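Local coordinates for protein lectin (Cicer arietinum, PDB 3V6N) that agglutinates red blood cells and binds calcium and sodium ions in a four-bladed, hemopexin-type beta-propeller, at residues G50-I58 against S92-G100; I58-D69 against I77-Y88. All blocks are in the same frame, centred on the assembly; numbering follows the deposited sequence.

Contact 1. Residues G50-I58 against S92-G100; sequences GYKSLAKTI and SDKDKIISG
In this four-bladed propeller the outermost strand of one blade, 96-103, is entered through Asp95, whose carboxylate holds the turn that links helix 47-50 to helix 58-62. Ser53 supplies both donors for Asp95 OD2. Its backbone N lies 3.0 Å from Asp95 OD2 on the syn side of the carboxylate, and its hydroxyl OG reaches the same Asp95 OD2 at 2.7 Å from the anti side. Both come from one face of the carboxylate plane, and Asp95 OD2 accepts two hydrogen bonds from one residue. Serine suits the place because its short side chain, with OG between the backbone N and the carbonyl carbon (chi1 68°), can bond beside its own N-H. The other oxygen is held through a water, which donates to Asp95 OD1 at 2.8 Å and to Gly50 O while accepting from Lys52 N. The Tyr51 ring stands almost perpendicular to the carboxylate, at 88°, and Asp95 CB lies at the ring's edge, 3.9 Å from Tyr51 CD1. Farther along, the contact turns apolar: Leu54 CD2 packs on Ile97 CG1 at 3.8 Å, and Thr57 CG2 meets Ile97 CD1 tip to tip. Branched Ile97 fills this part of the interface while its strand pairs with strand 82-87. Leu54 also touches Ile77 of strand 74-79, Tyr51 packs on Tyr26 and Tyr88, and Lys56 of the second subunit reaches Ile97.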
loop_
_atom_site.group_PDB
_atom_site.type_symbol
_atom_site.label_atom_id
_atom_site.label_comp_id
_atom_site.label_asym_id
_atom_site.label_seq_id
_atom_site.Cartn_x
_atom_site.Cartn_y
_atom_site.Cartn_z
ATOM N N GLY A 50 8.609 3.807 16.113
ATOM C CA GLY A 50 10.056 3.898 16.037
ATOM C C GLY A 50 10.530 4.635 14.797
ATOM O O GLY A 50 11.517 5.355 14.845
ATOM N N TYR A 51 9.822 4.440 13.688
ATOM C CA TYR A 51 10.119 5.110 12.424
ATOM C C TYR A 51 9.003 6.079 12.054
ATOM O O TYR A 51 8.016 5.691 11.412
ATOM C CB TYR A 51 10.263 4.084 11.307
ATOM C CG TYR A 51 11.484 3.231 11.407
ATOM C CD1 TYR A 51 12.661 3.612 10.782
ATOM C CD2 TYR A 51 11.466 2.031 12.130
ATOM C CE1 TYR A 51 13.793 2.832 10.869
ATOM C CE2 TYR A 51 12.595 1.242 12.230
ATOM C CZ TYR A 51 13.754 1.645 11.595
ATOM O OH TYR A 51 14.887 0.867 11.672
ATOM N N LYS A 52 9.157 7.334 12.460
ATOM C CA LYS A 52 8.169 8.380 12.167
ATOM C C LYS A 52 7.814 8.479 10.677
ATOM O O LYS A 52 6.637 8.601 10.323
ATOM C CB LYS A 52 8.655 9.748 12.678
ATOM C CG LYS A 52 7.990 10.226 13.962
ATOM C CD LYS A 52 7.956 9.164 15.056
ATOM C CE LYS A 52 7.434 9.746 16.375
ATOM N NZ LYS A 52 7.334 8.711 17.450
ATOM N N SER A 53 8.819 8.413 9.809
ATOM C CA SER A 53 8.553 8.471 8.375
ATOM C C SER A 53 7.617 7.338 7.887
ATOM O O SER A 53 7.004 7.461 6.822
ATOM C CB SER A 53 9.860 8.481 7.572
ATOM O OG SER A 53 10.536 7.233 7.682
ATOM N N LEU A 54 7.497 6.263 8.665
ATOM C CA LEU A 54 6.682 5.128 8.247
ATOM C C LEU A 54 5.311 5.088 8.906
ATOM O O LEU A 54 4.494 4.247 8.556
ATOM C CB LEU A 54 7.420 3.782 8.449
ATOM C CG LEU A 54 8.752 3.530 7.734
ATOM C CD1 LEU A 54 9.297 2.121 7.977
ATOM C CD2 LEU A 54 8.643 3.807 6.242
ATOM N N ALA A 55 5.054 6.033 9.814
ATOM C CA ALA A 55 3.865 6.024 10.660
ATOM C C ALA A 55 2.543 5.934 9.915
ATOM O O ALA A 55 1.658 5.213 10.352
ATOM C CB ALA A 55 3.847 7.238 11.607
ATOM N N LYS A 56 2.375 6.696 8.844
ATOM C CA LYS A 56 1.098 6.651 8.115
ATOM C C LYS A 56 1.276 5.982 6.745
ATOM O O LYS A 56 0.882 6.547 5.731
ATOM C CB LYS A 56 0.481 8.074 7.955
ATOM C CG LYS A 56 0.449 8.968 9.205
ATOM C CD LYS A 56 -0.216 8.310 10.383
ATOM C CE LYS A 56 -1.638 7.923 10.035
ATOM N NZ LYS A 56 -1.896 6.476 10.254
ATOM N N THR A 57 1.913 4.803 6.724
ATOM C CA THR A 57 2.122 4.021 5.502
ATOM C C THR A 57 1.673 2.585 5.774
ATOM O O THR A 57 1.413 2.214 6.925
ATOM C CB THR A 57 3.606 4.018 4.997
ATOM O OG1 THR A 57 4.439 3.288 5.904
ATOM C CG2 THR A 57 4.175 5.444 4.796
ATOM N N ILE A 58 1.580 1.774 4.719
ATOM C CA ILE A 58 1.259 0.347 4.887
ATOM C C ILE A 58 2.288 -0.385 5.755
ATOM O O ILE A 58 1.958 -1.355 6.427
ATOM C CB ILE A 58 1.129 -0.366 3.530
ATOM C CG1 ILE A 58 2.460 -0.290 2.771
ATOM C CG2 ILE A 58 -0.070 0.214 2.772
ATOM C CD1 ILE A 58 2.428 -0.735 1.328
ATOM N N SER A 92 19.029 7.605 15.421
ATOM C CA SER A 92 18.600 9.000 15.341
ATOM C C SER A 92 17.138 9.158 14.951
ATOM O O SER A 92 16.394 8.176 14.820
ATOM C CB SER A 92 19.514 9.824 14.414
ATOM O OG SER A 92 19.164 9.658 13.050
ATOM N N ASP A 93 16.758 10.420 14.775
ATOM C CA ASP A 93 15.402 10.863 14.510
ATOM C C ASP A 93 15.150 10.941 13.009
ATOM O O ASP A 93 14.020 11.079 12.571
ATOM C CB ASP A 93 15.257 12.275 15.086
ATOM C CG ASP A 93 14.076 12.414 16.026
ATOM O OD1 ASP A 93 13.494 11.374 16.424
ATOM O OD2 ASP A 93 13.750 13.570 16.385
ATOM N N LYS A 94 16.224 10.850 12.233
ATOM C CA LYS A 94 16.253 11.299 10.843
ATOM C C LYS A 94 15.742 10.348 9.752
ATOM O O LYS A 94 16.019 10.596 8.584
ATOM C CB LYS A 94 17.684 11.732 10.480
ATOM C CG LYS A 94 18.049 13.145 10.918
ATOM C CD LYS A 94 18.865 13.159 12.203
ATOM C CE LYS A 94 18.401 14.294 13.107
ATOM N NZ LYS A 94 19.529 14.918 13.849
ATOM N N ASP A 95 15.019 9.280 10.097
ATOM C CA ASP A 95 14.587 8.304 9.071
ATOM C C ASP A 95 13.690 8.949 8.009
ATOM O O ASP A 95 12.909 9.847 8.315
ATOM C CB ASP A 95 13.846 7.129 9.702
ATOM C CG ASP A 95 12.692 7.583 10.561
ATOM O OD1 ASP A 95 12.961 8.255 11.576
ATOM O OD2 ASP A 95 11.537 7.310 10.209
ATOM N N LYS A 96 13.810 8.501 6.763
ATOM C CA LYS A 96 12.954 9.029 5.701
ATOM C C LYS A 96 12.792 8.038 4.554
ATOM O O LYS A 96 13.671 7.212 4.298
ATOM C CB LYS A 96 13.488 10.374 5.183
ATOM C CG LYS A 96 14.639 10.240 4.203
ATOM C CD LYS A 96 15.658 11.351 4.403
ATOM C CE LYS A 96 16.667 11.389 3.269
ATOM N NZ LYS A 96 17.597 12.534 3.446
ATOM N N ILE A 97 11.660 8.120 3.864
ATOM C CA ILE A 97 11.483 7.365 2.635
ATOM C C ILE A 97 12.187 8.098 1.498
ATOM O O ILE A 97 11.898 9.252 1.222
ATOM C CB ILE A 97 9.990 7.120 2.305
ATOM C CG1 ILE A 97 9.327 6.326 3.441
ATOM C CG2 ILE A 97 9.837 6.396 0.962
ATOM C CD1 ILE A 97 7.838 6.080 3.266
ATOM N N ILE A 98 13.116 7.422 0.842
ATOM C CA ILE A 98 13.801 8.002 -0.311
ATOM C C ILE A 98 13.011 7.757 -1.598
ATOM O O ILE A 98 12.827 8.681 -2.391
ATOM C CB ILE A 98 15.234 7.450 -0.441
ATOM C CG1 ILE A 98 16.043 7.834 0.795
ATOM C CG2 ILE A 98 15.911 7.971 -1.706
ATOM C CD1 ILE A 98 17.330 7.052 0.944
ATOM N N SER A 99 12.552 6.515 -1.792
ATOM C CA SER A 99 11.818 6.097 -2.991
ATOM C C SER A 99 10.633 5.242 -2.595
ATOM O O SER A 99 10.795 4.276 -1.858
ATOM C CB SER A 99 12.684 5.206 -3.880
ATOM O OG SER A 99 13.471 5.946 -4.775
ATOM N N GLY A 100 9.459 5.571 -3.118
ATOM C CA GLY A 100 8.316 4.692 -2.998
ATOM C C GLY A 100 7.259 5.229 -2.056
ATOM O O GLY A 100 7.296 6.408 -1.706
HETATM O O HOH W 1 11.542 8.244 13.983
#

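Contact 2. Residues I58-D69 against I77-Y88; sequences IFGTYGIDCSFD and IFYENFCARIDY. With CA (calcium ion), chain D; NA (sodium ion), chain G.
Phe59 of helix 58-62 points its ring edge-on at the backbone of strands 74-79 and 82-87 in a hemopexin-type propeller blade. From CB the side chain leads to CG, 3.8 Å from Ile77 CD1, which sits over the centre of one ring face in a CH-pi contact 12° off the normal; Ile58 CG1 covers the opposite face. On one flank CD1 approaches Tyr79 CB and CE1 meets the backbone of Phe78 and Tyr79 at the ring's edge. On the other, CE2 touches Ala84 CB, and CZ at the tip lies beside that methyl and Cys83 C. A flat phenyl suits this site, where small Ala84 probably lets the ring come near the strand. About one turn later, Tyr62 sets its CB over the Tyr79 ring, 3.4 Å from Tyr79 CZ; the rings run almost parallel but hardly overlap. Tyr62 OH bonds to Asp106 and Lys103 N of the second subunit. Past the helix a hairpin forms: Asp65 N donates to Phe78 O at 3.0 Å, and Phe78 N to Cys66 O at 2.8 Å. The carbonyl oxygens of Asp65 and Ser67 bind the metals, joined by those of Asn7, Asp121 and Asp174, with waters, at calcium and of Ala9, Ala123 and Ala176 at sodium. With CG between backbone N and carbonyl carbon (chi1 68°), Asp65 OD2 accepts from Glu80 N at 2.8 Å, 28° out of the carboxylate plane.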
loop_
_atom_site.group_PDB
_atom_site.type_symbol
_atom_site.label_atom_id
_atom_site.label_comp_id
_atom_site.label_asym_id
_atom_site.label_seq_id
_atom_site.Cartn_x
_atom_site.Cartn_y
_atom_site.Cartn_z
ATOM N N ILE A 58 1.580 1.774 4.719
ATOM C CA ILE A 58 1.259 0.347 4.887
ATOM C C ILE A 58 2.288 -0.385 5.755
ATOM O O ILE A 58 1.958 -1.355 6.427
ATOM C CB ILE A 58 1.129 -0.366 3.530
ATOM C CG1 ILE A 58 2.460 -0.290 2.771
ATOM C CG2 ILE A 58 -0.070 0.214 2.772
ATOM C CD1 ILE A 58 2.428 -0.735 1.328
ATOM N N PHE A 59 3.531 0.089 5.734
ATOM C CA PHE A 59 4.583 -0.465 6.603
ATOM C C PHE A 59 4.279 -0.183 8.072
ATOM O O PHE A 59 4.422 -1.063 8.912
ATOM C CB PHE A 59 5.958 0.064 6.193
ATOM C CG PHE A 59 6.226 -0.065 4.728
ATOM C CD1 PHE A 59 6.501 -1.309 4.163
ATOM C CD2 PHE A 59 6.179 1.043 3.897
ATOM C CE1 PHE A 59 6.740 -1.437 2.808
ATOM C CE2 PHE A 59 6.416 0.911 2.530
ATOM C CZ PHE A 59 6.698 -0.328 1.986
ATOM N N GLY A 60 3.817 1.037 8.363
ATOM C CA GLY A 60 3.482 1.438 9.734
ATOM C C GLY A 60 2.269 0.671 10.226
ATOM O O GLY A 60 2.202 0.293 11.381
ATOM N N THR A 61 1.300 0.443 9.343
ATOM C CA THR A 61 0.117 -0.324 9.704
ATOM C C THR A 61 0.437 -1.823 9.889
ATOM O O THR A 61 0.113 -2.376 10.924
ATOM C CB THR A 61 -1.012 -0.141 8.675
ATOM O OG1 THR A 61 -1.296 1.257 8.528
ATOM C CG2 THR A 61 -2.295 -0.877 9.129
ATOM N N TYR A 62 1.070 -2.459 8.894
ATOM C CA TYR A 62 1.185 -3.936 8.868
ATOM C C TYR A 62 2.583 -4.493 9.115
ATOM O O TYR A 62 2.744 -5.716 9.244
ATOM C CB TYR A 62 0.598 -4.522 7.577
ATOM C CG TYR A 62 -0.872 -4.210 7.427
ATOM C CD1 TYR A 62 -1.815 -4.863 8.216
ATOM C CD2 TYR A 62 -1.318 -3.249 6.517
ATOM C CE1 TYR A 62 -3.159 -4.566 8.122
ATOM C CE2 TYR A 62 -2.672 -2.961 6.383
ATOM C CZ TYR A 62 -3.590 -3.613 7.200
ATOM O OH TYR A 62 -4.939 -3.336 7.103
ATOM N N GLY A 63 3.580 -3.611 9.188
ATOM C CA GLY A 63 4.964 -4.030 9.387
ATOM C C GLY A 63 5.708 -4.388 8.110
ATOM O O GLY A 63 5.274 -4.070 6.988
ATOM N N ILE A 64 6.829 -5.076 8.286
ATOM C CA ILE A 64 7.772 -5.340 7.200
ATOM C C ILE A 64 8.014 -6.843 7.084
ATOM O O ILE A 64 8.320 -7.503 8.097
ATOM C CB ILE A 64 9.081 -4.556 7.452
ATOM C CG1 ILE A 64 8.795 -3.048 7.292
ATOM C CG2 ILE A 64 10.208 -5.019 6.529
ATOM C CD1 ILE A 64 9.812 -2.117 7.926
ATOM N N ASP A 65 7.882 -7.378 5.864
ATOM C CA ASP A 65 7.970 -8.837 5.670
ATOM C C ASP A 65 9.215 -9.331 4.895
ATOM O O ASP A 65 9.438 -10.547 4.755
ATOM C CB ASP A 65 6.649 -9.416 5.111
ATOM C CG ASP A 65 6.366 -8.976 3.681
ATOM O OD1 ASP A 65 7.295 -8.449 3.021
ATOM O OD2 ASP A 65 5.210 -9.159 3.212
ATOM N N CYS A 66 10.017 -8.379 4.409
ATOM C CA CYS A 66 11.313 -8.659 3.814
ATOM C C CYS A 66 12.134 -7.374 3.819
ATOM O O CYS A 66 11.577 -6.276 3.694
ATOM C CB CYS A 66 11.159 -9.166 2.367
ATOM S SG CYS A 66 12.706 -9.610 1.515
ATOM N N SER A 67 13.451 -7.497 3.943
ATOM C CA SER A 67 14.328 -6.329 3.708
ATOM C C SER A 67 15.785 -6.662 3.562
ATOM O O SER A 67 16.219 -7.794 3.870
ATOM C CB SER A 67 14.144 -5.242 4.757
ATOM O OG SER A 67 14.299 -5.749 6.040
ATOM N N PHE A 68 16.530 -5.688 3.049
ATOM C CA PHE A 68 17.982 -5.807 2.926
ATOM C C PHE A 68 18.673 -4.462 2.953
ATOM O O PHE A 68 18.187 -3.499 2.386
ATOM C CB PHE A 68 18.424 -6.610 1.678
ATOM C CG PHE A 68 17.893 -6.096 0.346
ATOM C CD1 PHE A 68 18.633 -5.209 -0.422
ATOM C CD2 PHE A 68 16.698 -6.599 -0.197
ATOM C CE1 PHE A 68 18.168 -4.774 -1.663
ATOM C CE2 PHE A 68 16.231 -6.177 -1.439
ATOM C CZ PHE A 68 16.966 -5.262 -2.174
ATOM N N ASP A 69 19.816 -4.441 3.622
ATOM C CA ASP A 69 20.780 -3.352 3.585
ATOM C C ASP A 69 21.284 -3.158 2.167
ATOM O O ASP A 69 21.445 -4.130 1.406
ATOM C CB ASP A 69 21.969 -3.711 4.490
ATOM C CG ASP A 69 22.908 -2.537 4.722
ATOM O OD1 ASP A 69 22.421 -1.412 5.031
ATOM O OD2 ASP A 69 24.139 -2.741 4.602
ATOM N N ILE A 77 12.803 -2.107 2.022
ATOM C CA ILE A 77 11.861 -2.799 2.904
ATOM C C ILE A 77 10.678 -3.232 2.032
ATOM O O ILE A 77 10.419 -2.621 0.996
ATOM C CB ILE A 77 11.438 -1.912 4.113
ATOM C CG1 ILE A 77 10.762 -0.626 3.614
ATOM C CG2 ILE A 77 12.653 -1.613 5.012
ATOM C CD1 ILE A 77 10.018 0.143 4.688
ATOM N N PHE A 78 9.992 -4.299 2.415
ATOM C CA PHE A 78 8.862 -4.803 1.636
ATOM C C PHE A 78 7.663 -5.076 2.525
ATOM O O PHE A 78 7.819 -5.351 3.705
ATOM C CB PHE A 78 9.217 -6.115 0.929
ATOM C CG PHE A 78 10.336 -5.996 -0.069
ATOM C CD1 PHE A 78 10.071 -6.030 -1.422
ATOM C CD2 PHE A 78 11.656 -5.846 0.352
ATOM C CE1 PHE A 78 11.105 -5.934 -2.342
ATOM C CE2 PHE A 78 12.695 -5.752 -0.557
ATOM C CZ PHE A 78 12.418 -5.799 -1.907
ATOM N N TYR A 79 6.471 -4.986 1.934
ATOM C CA TYR A 79 5.264 -5.561 2.513
ATOM C C TYR A 79 4.368 -6.074 1.379
ATOM O O TYR A 79 3.943 -5.294 0.499
ATOM C CB TYR A 79 4.498 -4.570 3.395
ATOM C CG TYR A 79 3.192 -5.189 3.871
ATOM C CD1 TYR A 79 3.199 -6.190 4.842
ATOM C CD2 TYR A 79 1.964 -4.811 3.319
ATOM C CE1 TYR A 79 2.031 -6.783 5.266
ATOM C CE2 TYR A 79 0.778 -5.398 3.747
ATOM C CZ TYR A 79 0.820 -6.379 4.724
ATOM O OH TYR A 79 -0.341 -6.991 5.160
ATOM N N GLU A 80 4.106 -7.379 1.393
ATOM C CA GLU A 80 3.420 -8.043 0.286
ATOM C C GLU A 80 4.001 -7.585 -1.059
ATOM O O GLU A 80 5.223 -7.646 -1.263
ATOM C CB GLU A 80 1.903 -7.812 0.368
ATOM C CG GLU A 80 1.231 -8.552 1.526
ATOM C CD GLU A 80 -0.269 -8.272 1.649
ATOM O OE1 GLU A 80 -0.831 -7.535 0.816
ATOM O OE2 GLU A 80 -0.898 -8.805 2.587
ATOM N N ASN A 81 3.163 -7.078 -1.958
ATOM C CA ASN A 81 3.672 -6.676 -3.277
ATOM C C ASN A 81 4.282 -5.259 -3.401
ATOM O O ASN A 81 4.618 -4.828 -4.494
ATOM C CB ASN A 81 2.668 -7.028 -4.396
ATOM C CG ASN A 81 1.613 -5.969 -4.626
ATOM O OD1 ASN A 81 0.641 -6.189 -5.362
ATOM N ND2 ASN A 81 1.818 -4.803 -4.063
ATOM N N PHE A 82 4.461 -4.571 -2.276
ATOM C CA PHE A 82 4.993 -3.200 -2.263
ATOM C C PHE A 82 6.370 -3.123 -1.617
ATOM O O PHE A 82 6.683 -3.905 -0.736
ATOM C CB PHE A 82 4.031 -2.253 -1.532
ATOM C CG PHE A 82 2.686 -2.140 -2.191
ATOM C CD1 PHE A 82 1.630 -2.954 -1.793
ATOM C CD2 PHE A 82 2.484 -1.247 -3.238
ATOM C CE1 PHE A 82 0.388 -2.861 -2.415
ATOM C CE2 PHE A 82 1.251 -1.155 -3.855
ATOM C CZ PHE A 82 0.204 -1.968 -3.443
ATOM N N CYS A 83 7.183 -2.170 -2.065
ATOM C CA CYS A 83 8.486 -1.940 -1.476
ATOM C C CYS A 83 8.842 -0.453 -1.422
ATOM O O CYS A 83 8.209 0.375 -2.080
ATOM C CB CYS A 83 9.567 -2.721 -2.235
ATOM S SG CYS A 83 9.677 -2.319 -3.980
ATOM N N ALA A 84 9.844 -0.126 -0.622
ATOM C CA ALA A 84 10.330 1.248 -0.532
ATOM C C ALA A 84 11.821 1.246 -0.225
ATOM O O ALA A 84 12.336 0.290 0.370
ATOM C CB ALA A 84 9.555 2.032 0.536
ATOM N N ARG A 85 12.513 2.298 -0.650
ATOM C CA ARG A 85 13.901 2.512 -0.239
ATOM C C ARG A 85 13.922 3.543 0.890
ATOM O O ARG A 85 13.412 4.656 0.728
ATOM C CB ARG A 85 14.756 2.988 -1.416
ATOM C CG ARG A 85 16.246 2.972 -1.104
ATOM C CD ARG A 85 16.979 4.098 -1.811
ATOM N NE ARG A 85 17.091 3.956 -3.266
ATOM C CZ ARG A 85 18.079 3.330 -3.927
ATOM N NH1 ARG A 85 19.069 2.710 -3.275
ATOM N NH2 ARG A 85 18.075 3.307 -5.267
ATOM N N ILE A 86 14.469 3.175 2.043
ATOM C CA ILE A 86 14.490 4.114 3.165
ATOM C C ILE A 86 15.898 4.469 3.670
ATOM O O ILE A 86 16.843 3.695 3.518
ATOM C CB ILE A 86 13.644 3.641 4.378
ATOM C CG1 ILE A 86 14.162 2.292 4.930
ATOM C CG2 ILE A 86 12.155 3.626 4.047
ATOM C CD1 ILE A 86 13.711 2.012 6.354
ATOM N N ASP A 87 16.011 5.662 4.258
ATOM C CA ASP A 87 17.168 6.015 5.054
ATOM C C ASP A 87 16.781 5.682 6.488
ATOM O O ASP A 87 15.932 6.350 7.057
ATOM C CB ASP A 87 17.478 7.506 4.897
ATOM C CG ASP A 87 18.661 7.978 5.772
ATOM O OD1 ASP A 87 19.068 7.293 6.737
ATOM O OD2 ASP A 87 19.154 9.086 5.506
ATOM N N TYR A 88 17.390 4.649 7.066
ATOM C CA TYR A 88 17.008 4.202 8.412
ATOM C C TYR A 88 17.774 4.919 9.541
ATOM O O TYR A 88 17.522 4.670 10.727
ATOM C CB TYR A 88 17.086 2.666 8.551
ATOM C CG TYR A 88 18.454 2.053 8.286
ATOM C CD1 TYR A 88 18.804 1.609 7.001
ATOM C CD2 TYR A 88 19.389 1.893 9.316
ATOM C CE1 TYR A 88 20.035 1.047 6.747
ATOM C CE2 TYR A 88 20.640 1.342 9.073
ATOM C CZ TYR A 88 20.955 0.912 7.794
ATOM O OH TYR A 88 22.181 0.347 7.531
HETATM CA CA CA D . 9.491 -12.795 5.503
HETATM NA NA NA G . 16.968 -9.435 5.153
HETATM O O HOH W 2 7.208 -9.000 0.209
HETATM O O HOH W 3 8.351 -14.856 5.284
HETATM O O HOH W 4 7.751 -12.361 3.718
#

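The two contacts follow one blade of the propeller from rim to axis, with centres 10 Å apart. In sequence, residues 58-88 fall between the two segments of contact 1, apart from the shared Ile58, which ends one segment of contact 1 and does its packing in contact 2. They meet in the four-stranded antiparallel sheet: strand 96-103 of contact 1 lies next to strand 82-87 of contact 2, with Ile98 N 2.8 Å from Arg85 O. Contact 1 thus ties the link entering the blade to its outermost strand, whereas contact 2 reaches the strand 66-69 that lines the central ion channel. Both also touch the second subunit, placing this blade at the dimer interface.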